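Local coordinates for DUF1436 domain-containing protein (Neisseria meningitidis, PDB 2GKP) that is of unknown function but is probably an immunity protein that neutralises a toxin of contact-dependent growth inhibition, at residues Gln10-Ala14 with Ala61-Thr67; Glu20-Gln26 with Pro41-Leu47. All coordinates share one frame; numbering follows the deposited sequence. Where two conformers were deposited one is given.

Contact 1. Residues Gln10-Ala14 with Ala61-Thr67; sequences QDYWA and ALANSRT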
ATOM      1  N   GLN A  10     -15.863   9.026   2.699  1.00 23.30           N
ATOM      2  CA  GLN A  10     -14.514   9.231   2.148  1.00 21.05           C
ATOM      3  C   GLN A  10     -13.781   7.895   2.013  1.00 19.59           C
ATOM      4  O   GLN A  10     -13.894   7.008   2.865  1.00 21.10           O
ATOM      5  CB  GLN A  10     -13.698  10.198   3.012  1.00 21.24           C
ATOM      6  CG  GLN A  10     -12.441  10.767   2.359  1.00 21.27           C
ATOM      7  CD  GLN A  10     -11.824  11.899   3.170  1.00 24.36           C
ATOM      8  OE1 GLN A  10     -12.542  12.685   3.841  1.00 25.58           O
ATOM      9  NE2 GLN A  10     -10.507  11.998   3.118  1.00 22.36           N
ATOM     10  N   ASP A  11     -13.075   7.778   0.907  1.00 18.45           N
ATOM     11  CA  ASP A  11     -12.236   6.615   0.631  1.00 16.39           C
ATOM     12  C   ASP A  11     -10.811   6.837   1.090  1.00 15.79           C
ATOM     13  O   ASP A  11     -10.248   7.886   0.827  1.00 15.38           O
ATOM     14  CB  ASP A  11     -12.227   6.344  -0.880  1.00 18.48           C
ATOM     15  CG  ASP A  11     -13.611   6.040  -1.402  1.00 19.94           C
ATOM     16  OD1 ASP A  11     -14.177   4.997  -0.998  1.00 19.82           O
ATOM     17  OD2 ASP A  11     -14.120   6.872  -2.194  1.00 23.21           O
ATOM     18  N   TYR A  12     -10.236   5.823   1.740  1.00 13.30           N
ATOM     19  CA  TYR A  12      -8.831   5.861   2.107  1.00 12.53           C
ATOM     20  C   TYR A  12      -8.182   4.614   1.555  1.00 11.65           C
ATOM     21  O   TYR A  12      -8.735   3.521   1.678  1.00 12.40           O
ATOM     22  CB  TYR A  12      -8.673   5.908   3.641  1.00 12.45           C
ATOM     23  CG  TYR A  12      -9.405   7.059   4.294  1.00 12.74           C
ATOM     24  CD1 TYR A  12      -8.732   8.227   4.594  1.00 13.61           C
ATOM     25  CD2 TYR A  12     -10.773   6.992   4.544  1.00 13.98           C
ATOM     26  CE1 TYR A  12      -9.402   9.329   5.179  1.00 15.74           C
ATOM     27  CE2 TYR A  12     -11.447   8.071   5.124  1.00 16.10           C
ATOM     28  CZ  TYR A  12     -10.743   9.219   5.431  1.00 14.73           C
ATOM     29  OH  TYR A  12     -11.386  10.296   6.009  1.00 18.18           O
ATOM     30  N   TRP A  13      -6.983   4.788   0.996  1.00 12.11           N
ATOM     31  CA  TRP A  13      -6.275   3.680   0.407  1.00 11.05           C
ATOM     32  C   TRP A  13      -4.823   3.592   0.871  1.00 11.45           C
ATOM     33  O   TRP A  13      -4.179   4.619   1.168  1.00 12.15           O
ATOM     34  CB  TRP A  13      -6.286   3.810  -1.118  1.00 12.13           C
ATOM     35  CG  TRP A  13      -7.575   3.486  -1.791  1.00 12.20           C
ATOM     36  CD1 TRP A  13      -8.661   4.307  -1.938  1.00 13.60           C
ATOM     37  CD2 TRP A  13      -7.882   2.283  -2.512  1.00 13.28           C
ATOM     38  NE1 TRP A  13      -9.627   3.678  -2.697  1.00 14.43           N
ATOM     39  CE2 TRP A  13      -9.187   2.424  -3.032  1.00 13.54           C
ATOM     40  CE3 TRP A  13      -7.193   1.075  -2.727  1.00 14.25           C
ATOM     41  CZ2 TRP A  13      -9.796   1.424  -3.797  1.00 15.23           C
ATOM     42  CZ3 TRP A  13      -7.810   0.083  -3.484  1.00 16.18           C
ATOM     43  CH2 TRP A  13      -9.095   0.269  -4.024  1.00 15.75           C
ATOM     44  N   ALA A  14      -4.301   2.352   0.876  1.00 11.35           N
ATOM     45  CA  ALA A  14      -2.912   2.109   1.242  1.00 11.05           C
ATOM     46  C   ALA A  14      -2.451   0.823   0.628  1.00 10.45           C
ATOM     47  O   ALA A  14      -3.245   0.032   0.146  1.00 11.63           O
ATOM     48  CB  ALA A  14      -2.707   2.052   2.800  1.00 11.66           C
ATOM     49  N   ALA A  61      -1.065   4.794   7.700  1.00 14.16           N
ATOM     50  CA  ALA A  61      -0.940   5.038   6.259  1.00 13.55           C
ATOM     51  C   ALA A  61      -2.274   5.415   5.624  1.00 13.73           C
ATOM     52  O   ALA A  61      -2.346   6.350   4.813  1.00 14.19           O
ATOM     53  CB  ALA A  61      -0.332   3.812   5.545  1.00 13.58           C
ATOM     54  N   LEU A  62      -3.337   4.716   6.012  1.00 13.54           N
ATOM     55  CA  LEU A  62      -4.662   5.040   5.511  1.00 13.19           C
ATOM     56  C   LEU A  62      -5.085   6.439   5.934  1.00 13.78           C
ATOM     57  O   LEU A  62      -5.683   7.148   5.132  1.00 13.78           O
ATOM     58  CB  LEU A  62      -5.680   4.026   6.012  1.00 12.44           C
ATOM     59  CG  LEU A  62      -5.662   2.607   5.414  1.00 12.28           C
ATOM     60  CD1 LEU A  62      -6.388   1.612   6.286  1.00 13.06           C
ATOM     61  CD2 LEU A  62      -6.276   2.632   4.041  1.00 11.90           C
ATOM     62  N   ALA A  63      -4.770   6.834   7.163  1.00 13.68           N
ATOM     63  CA  ALA A  63      -5.211   8.153   7.656  1.00 14.46           C
ATOM     64  C   ALA A  63      -4.628   9.280   6.830  1.00 15.23           C
ATOM     65  O   ALA A  63      -5.219  10.383   6.749  1.00 16.48           O
ATOM     66  CB  ALA A  63      -4.872   8.315   9.106  1.00 16.16           C
ATOM     67  N   ASN A  64      -3.466   9.035   6.237  1.00 15.34           N
ATOM     68  CA  ASN A  64      -2.829  10.043   5.400  1.00 14.68           C
ATOM     69  C   ASN A  64      -3.271  10.027   3.928  1.00 14.99           C
ATOM     70  O   ASN A  64      -2.844  10.866   3.146  1.00 14.81           O
ATOM     71  CB  ASN A  64      -1.301   9.909   5.443  1.00 14.87           C
ATOM     72  CG  ASN A  64      -0.716  10.417   6.721  1.00 16.58           C
ATOM     73  OD1 ASN A  64      -1.263  11.331   7.326  1.00 19.22           O
ATOM     74  ND2 ASN A  64       0.405   9.856   7.136  1.00 17.09           N
ATOM     75  N   SER A  65      -4.122   9.070   3.558  1.00 13.54           N
ATOM     76  CA  SER A  65      -4.583   8.963   2.173  1.00 13.68           C
ATOM     77  C   SER A  65      -5.334  10.215   1.719  1.00 14.25           C
ATOM     78  O   SER A  65      -6.344  10.591   2.344  1.00 15.68           O
ATOM     79  CB  SER A  65      -5.467   7.721   2.051  1.00 12.69           C
ATOM     80  OG  SER A  65      -6.032   7.594   0.743  1.00 13.05           O
ATOM     81  N   ARG A  66      -4.883  10.816   0.615  1.00 14.20           N
ATOM     82  CA  ARG A  66      -5.490  12.075   0.161  1.00 15.86           C
ATOM     83  C   ARG A  66      -6.509  11.792  -0.949  1.00 16.22           C
ATOM     84  O   ARG A  66      -6.263  10.967  -1.860  1.00 17.12           O
ATOM     85  CB  ARG A  66      -4.436  13.065  -0.343  1.00 15.56           C
ATOM     86  CG  ARG A  66      -3.471  13.522   0.709  1.00 16.79           C
ATOM     87  CD  ARG A  66      -2.463  14.567   0.144  1.00 16.66           C
ATOM     88  NE  ARG A  66      -1.506  14.055  -0.840  1.00 18.39           N
ATOM     89  CZ  ARG A  66      -0.837  14.805  -1.718  1.00 17.01           C
ATOM     90  NH1 ARG A  66      -1.042  16.125  -1.803  1.00 20.30           N
ATOM     91  NH2 ARG A  66       0.037  14.265  -2.549  1.00 17.91           N
ATOM     92  N   THR A  67      -7.657  12.469  -0.882  1.00 16.42           N
ATOM     93  CA  THR A  67      -8.606  12.460  -1.996  1.00 15.90           C
ATOM     94  C   THR A  67      -8.620  13.858  -2.586  1.00 16.87           C
ATOM     95  O   THR A  67      -8.900  14.839  -1.882  1.00 18.89           O
ATOM     96  CB  THR A  67     -10.025  12.083  -1.525  1.00 16.34           C
ATOM     97  OG1 THR A  67     -10.029  10.734  -1.053  1.00 15.47           O
ATOM     98  CG2 THR A  67     -11.043  12.205  -2.667  1.00 18.47           C
TER
HETATM   99  O   HOH W   1      -8.978  10.174   1.380  1.00 15.93           O
HETATM  100  O   HOH W   2     -12.734   9.947  -1.026  1.00 24.15           O
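L62, at the end of helix 51-63, pushes one methyl, CD2, into the dip between the inward-pointing Y12 and A14, a worked case of bumps on one segment filling hollows on the other. That methyl lies 3.5 Å from Y12 O and 3.8 Å from A14 CB, so it rests on the peptide backbone as much as on side chains. A14 offers only its CB, and A61 answers with its own at 4.0 Å, a methyl-to-methyl contact. The ring of Y12 is the larger bump: it lies beside the end of the helix, its CD1 3.3 Å from L62 O, a carbonyl that also accepts the bond from S65 N within the turn. S65 fills the next hollow. The S65 hydroxyl, swung opposite the backbone N (chi1 176°), reaches the strand, where W13 N donates to S65 OG at 3.0 Å and a nearly straight 169°; W28 O is the second partner of that hydroxyl. Toward Q10 and T67 the contact passes through water. One molecule is gripped four ways, accepting from Q10 NE2 and T67 OG1 and donating to D11 O and S65 O, while a second links D11 N to T67 OG1, which also bonds to Y34 OH. The other end of the Q10 amide, OE1, is hydrogen-bonded to N7 ND2. Around this joint, strand 11-18 runs between strands 23-30 and 112-119 in the sheet. L62 also touches I116 and F6, the Y12 ring meets F6 edge to face, and W13, whose CB leaves on the side away from 61-67, stacks with Y34 and W117.

Contact 2. Residues Glu20-Gln26 with Pro41-Leu47; sequences ERALIIQ and PPHILPL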
ATOM      1  N   GLU A  20      11.689 -10.642   0.340  1.00  9.93           N
ATOM      2  CA  GLU A  20      12.434 -11.433   1.307  1.00 10.74           C
ATOM      3  C   GLU A  20      13.207 -10.591   2.320  1.00  9.78           C
ATOM      4  O   GLU A  20      13.820 -11.156   3.242  1.00 11.92           O
ATOM      5  CB  GLU A  20      13.387 -12.436   0.610  1.00 10.91           C
ATOM      6  CG  GLU A  20      14.668 -11.835  -0.017  1.00 12.23           C
ATOM      7  CD  GLU A  20      14.450 -11.053  -1.296  1.00 12.17           C
ATOM      8  OE1 GLU A  20      13.316 -11.073  -1.858  1.00 12.66           O
ATOM      9  OE2 GLU A  20      15.455 -10.445  -1.742  1.00 13.47           O
ATOM     10  N   ARG A  21      13.207  -9.259   2.166  1.00 10.03           N
ATOM     11  CA  ARG A  21      13.926  -8.409   3.142  1.00  9.56           C
ATOM     12  C   ARG A  21      13.038  -7.533   4.005  1.00  9.24           C
ATOM     13  O   ARG A  21      13.488  -7.094   5.045  1.00  9.98           O
ATOM     14  CB  ARG A  21      14.972  -7.567   2.475  1.00  9.33           C
ATOM     15  CG  ARG A  21      16.117  -8.402   1.901  1.00 10.32           C
ATOM     16  CD  ARG A  21      17.268  -7.530   1.389  1.00 11.44           C
ATOM     17  NE  ARG A  21      18.154  -8.414   0.609  1.00 12.63           N
ATOM     18  CZ  ARG A  21      19.082  -8.025  -0.265  1.00 11.43           C
ATOM     19  NH1 ARG A  21      19.374  -6.738  -0.410  1.00 12.10           N
ATOM     20  NH2 ARG A  21      19.706  -8.962  -0.979  1.00 14.47           N
ATOM     21  N   ALA A  22      11.806  -7.232   3.568  1.00 10.63           N
ATOM     22  CA  ALA A  22      11.029  -6.246   4.288  1.00  9.25           C
ATOM     23  C   ALA A  22       9.572  -6.290   3.960  1.00 10.35           C
ATOM     24  O   ALA A  22       9.168  -6.744   2.872  1.00 10.55           O
ATOM     25  CB  ALA A  22      11.545  -4.839   3.954  1.00 10.06           C
ATOM     26  N   LEU A  23       8.795  -5.751   4.894  1.00 11.07           N
ATOM     27  CA  LEU A  23       7.433  -5.244   4.629  1.00 10.09           C
ATOM     28  C   LEU A  23       7.517  -3.739   4.340  1.00  9.64           C
ATOM     29  O   LEU A  23       8.349  -3.065   4.941  1.00 10.80           O
ATOM     30  CB  LEU A  23       6.513  -5.469   5.838  1.00 11.13           C
ATOM     31  CG  LEU A  23       6.608  -6.829   6.526  1.00 11.59           C
ATOM     32  CD1 LEU A  23       5.667  -6.869   7.728  1.00 12.97           C
ATOM     33  CD2 LEU A  23       6.253  -7.939   5.537  1.00 14.05           C
ATOM     34  N   ILE A  24       6.708  -3.243   3.397  1.00 10.40           N
ATOM     35  CA  ILE A  24       6.802  -1.860   2.944  1.00 11.21           C
ATOM     36  C   ILE A  24       5.369  -1.341   2.886  1.00 11.06           C
ATOM     37  O   ILE A  24       4.574  -1.761   2.050  1.00 11.82           O
ATOM     38  CB  ILE A  24       7.501  -1.774   1.565  1.00 11.34           C
ATOM     39  CG1 ILE A  24       8.839  -2.545   1.573  1.00 13.76           C
ATOM     40  CG2 ILE A  24       7.687  -0.297   1.205  1.00 13.79           C
ATOM     41  CD1 ILE A  24       9.153  -3.248   0.303  1.00 19.00           C
ATOM     42  N   ILE A  25       5.024  -0.439   3.813  1.00 11.43           N
ATOM     43  CA  ILE A  25       3.649   0.036   3.935  1.00 12.15           C
ATOM     44  C   ILE A  25       3.606   1.451   3.368  1.00 12.02           C
ATOM     45  O   ILE A  25       4.470   2.294   3.661  1.00 13.22           O
ATOM     46  CB  ILE A  25       3.200   0.064   5.403  1.00 12.73           C
ATOM     47  CG1 ILE A  25       3.229  -1.323   6.032  1.00 16.38           C
ATOM     48  CG2 ILE A  25       1.822   0.697   5.509  1.00 15.03           C
ATOM     49  CD1 ILE A  25       2.756  -2.358   5.222  1.00 21.92           C
ATOM     50  N   GLN A  26       2.608   1.712   2.536  1.00 11.85           N
ATOM     51  CA  GLN A  26       2.586   2.960   1.806  1.00 12.39           C
ATOM     52  C   GLN A  26       1.191   3.578   1.769  1.00 11.73           C
ATOM     53  O   GLN A  26       0.236   2.914   1.375  1.00 12.70           O
ATOM     54  CB  GLN A  26       3.032   2.633   0.354  1.00 13.35           C
ATOM     55  CG  GLN A  26       3.047   3.775  -0.642  1.00 15.36           C
ATOM     56  CD  GLN A  26       4.093   4.789  -0.265  1.00 16.82           C
ATOM     57  OE1 GLN A  26       5.276   4.451  -0.101  1.00 16.69           O
ATOM     58  NE2 GLN A  26       3.676   6.026  -0.137  1.00 16.41           N
ATOM     59  N   PRO A  41       6.675   8.904   2.754  0.60 16.45           N
ATOM     60  CA  PRO A  41       7.694   7.899   2.456  0.60 16.69           C
ATOM     61  C   PRO A  41       7.209   6.514   2.853  1.00 16.94           C
ATOM     62  O   PRO A  41       6.341   6.405   3.714  1.00 15.79           O
ATOM     63  CB  PRO A  41       8.877   8.317   3.342  0.60 17.01           C
ATOM     64  CG  PRO A  41       8.257   9.029   4.461  0.60 17.53           C
ATOM     65  CD  PRO A  41       7.079   9.765   3.880  0.60 16.82           C
ATOM     66  N   PRO A  42       7.770   5.472   2.226  1.00 16.54           N
ATOM     67  CA  PRO A  42       7.383   4.150   2.639  1.00 16.52           C
ATOM     68  C   PRO A  42       7.819   3.881   4.083  1.00 16.06           C
ATOM     69  O   PRO A  42       8.859   4.363   4.526  1.00 15.87           O
ATOM     70  CB  PRO A  42       8.216   3.239   1.726  1.00 18.07           C
ATOM     71  CG  PRO A  42       8.709   3.999   0.685  1.00 18.52           C
ATOM     72  CD  PRO A  42       8.801   5.421   1.174  1.00 18.54           C
ATOM     73  N   HIS A  43       7.026   3.094   4.790  1.00 14.69           N
ATOM     74  CA  HIS A  43       7.388   2.640   6.119  0.70 14.40           C
ATOM     75  C   HIS A  43       7.894   1.213   6.032  1.00 12.52           C
ATOM     76  O   HIS A  43       7.128   0.327   5.654  1.00 12.47           O
ATOM     77  CB  HIS A  43       6.145   2.696   7.000  0.70 15.45           C
ATOM     78  CG  HIS A  43       6.431   2.772   8.456  0.70 17.88           C
ATOM     79  ND1 HIS A  43       7.153   1.819   9.139  0.70 19.82           N
ATOM     80  CD2 HIS A  43       6.034   3.679   9.382  0.70 18.44           C
ATOM     81  CE1 HIS A  43       7.210   2.145  10.417  0.70 20.47           C
ATOM     82  NE2 HIS A  43       6.547   3.276  10.588  0.70 22.11           N
ATOM     83  N   ILE A  44       9.174   1.005   6.342  1.00 12.22           N
ATOM     84  CA  ILE A  44       9.784  -0.305   6.226  1.00 12.13           C
ATOM     85  C   ILE A  44       9.754  -1.028   7.555  1.00 11.86           C
ATOM     86  O   ILE A  44      10.031  -0.417   8.572  1.00 13.72           O
ATOM     87  CB  ILE A  44      11.257  -0.169   5.734  1.00 11.92           C
ATOM     88  CG1 ILE A  44      11.236   0.417   4.311  1.00 14.79           C
ATOM     89  CG2 ILE A  44      12.024  -1.525   5.852  1.00 14.39           C
ATOM     90  CD1 ILE A  44      12.603   0.766   3.752  1.00 18.01           C
ATOM     91  N   LEU A  45       9.392  -2.310   7.530  1.00 11.74           N
ATOM     92  CA  LEU A  45       9.279  -3.100   8.753  1.00 12.44           C
ATOM     93  C   LEU A  45       9.901  -4.472   8.562  1.00 11.65           C
ATOM     94  O   LEU A  45       9.990  -4.953   7.447  1.00 11.65           O
ATOM     95  CB  LEU A  45       7.801  -3.361   9.119  1.00 12.65           C
ATOM     96  CG  LEU A  45       6.968  -2.151   9.549  1.00 16.95           C
ATOM     97  CD1 LEU A  45       5.524  -2.564   9.684  1.00 18.94           C
ATOM     98  CD2 LEU A  45       7.465  -1.620  10.900  1.00 19.67           C
ATOM     99  N   PRO A  46      10.363  -5.106   9.661  1.00 11.11           N
ATOM    100  CA  PRO A  46      10.816  -6.502   9.568  1.00 11.66           C
ATOM    101  C   PRO A  46       9.676  -7.460   9.275  1.00 12.20           C
ATOM    102  O   PRO A  46       8.508  -7.169   9.561  1.00 12.09           O
ATOM    103  CB  PRO A  46      11.435  -6.787  10.940  1.00 12.93           C
ATOM    104  CG  PRO A  46      10.669  -5.804  11.854  1.00 12.38           C
ATOM    105  CD  PRO A  46      10.461  -4.543  11.020  1.00 12.50           C
ATOM    106  N   LEU A  47      10.016  -8.611   8.722  1.00 11.82           N
ATOM    107  CA  LEU A  47       8.959  -9.528   8.233  1.00 11.62           C
ATOM    108  C   LEU A  47       8.084 -10.121   9.317  1.00 12.26           C
ATOM    109  O   LEU A  47       6.937 -10.459   9.055  1.00 13.47           O
ATOM    110  CB  LEU A  47       9.584 -10.652   7.431  1.00 11.58           C
ATOM    111  CG  LEU A  47      10.344 -10.290   6.173  1.00 10.75           C
ATOM    112  CD1 LEU A  47      10.857 -11.548   5.484  1.00 12.28           C
ATOM    113  CD2 LEU A  47       9.460  -9.524   5.247  1.00 11.83           C
TER
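L23 and L47 meet with their branches crossing at a slant: L23 CD2 lies 3.6 Å from L47 CD2, while L23 CD1 turns to the backbone and sits 3.4 Å from P46 O. L47 lies along the E20-L23 backbone, its other methyl, CD1, 3.7 Å from E20 O. L47 lies beyond the last strand pair, and its chi1 of -62°, with CG anti to the carbonyl carbon, turns the branch toward 20-23, where CD1 reaches E20 and CD2 reaches A22 and L23. On the same face as L23, L45 and I25 follow, L23 and L45 lying next to each other, their CB atoms in contact. The frame that sets these orientations is an antiparallel beta hairpin of strands 23-30 and 34-45, in which cross-strand partners share a face and successive residues take opposite ones. L23 with L45 and I25 with H43 are hydrogen-bonded pairs, each with two reciprocal N-H to O bonds, whereas I24 and I44 form the non-hydrogen-bonded pair between them. H43 N to I25 O is the straightest of the four, at 179° and in the carbonyl plane; the other three donors are tilted out of it. On the face of I24 and I44, the contacts run diagonally: A22 CB touches I44 CG2 at 3.8 Å, and I24 CG2 lies alongside P42 CB at 3.6 Å, both pointing the same way. This face is covered by helix 81-99, with L95 against I24 and W91 against P42. Q26 bends at chi2 (66°), bringing OE1 beside the P42 ring, 3.6 Å from its CG, while its NE2 donates to Y40 O.

In the fold
From the N terminus, the chain first lays down strand 11-18, whose beginning takes part in contact 1, then turns into strand 23-30. Contact 2 follows, closing the hairpin of strands 23-30 and 34-45 with 14 residues between its segments. The chain next enters helix 51-63, and only at the end of that helix does contact 1 close, over 46 intervening residues. The shorter loop is thus wholly enclosed by the longer one, and the two do not cross. Although their centres lie about 18 Å apart, on opposite sides of the chain's centre, they touch: A61 packs on I25 and A14 on Q26. Together they tie the hairpin, its neighbouring strand and the helix into one unit.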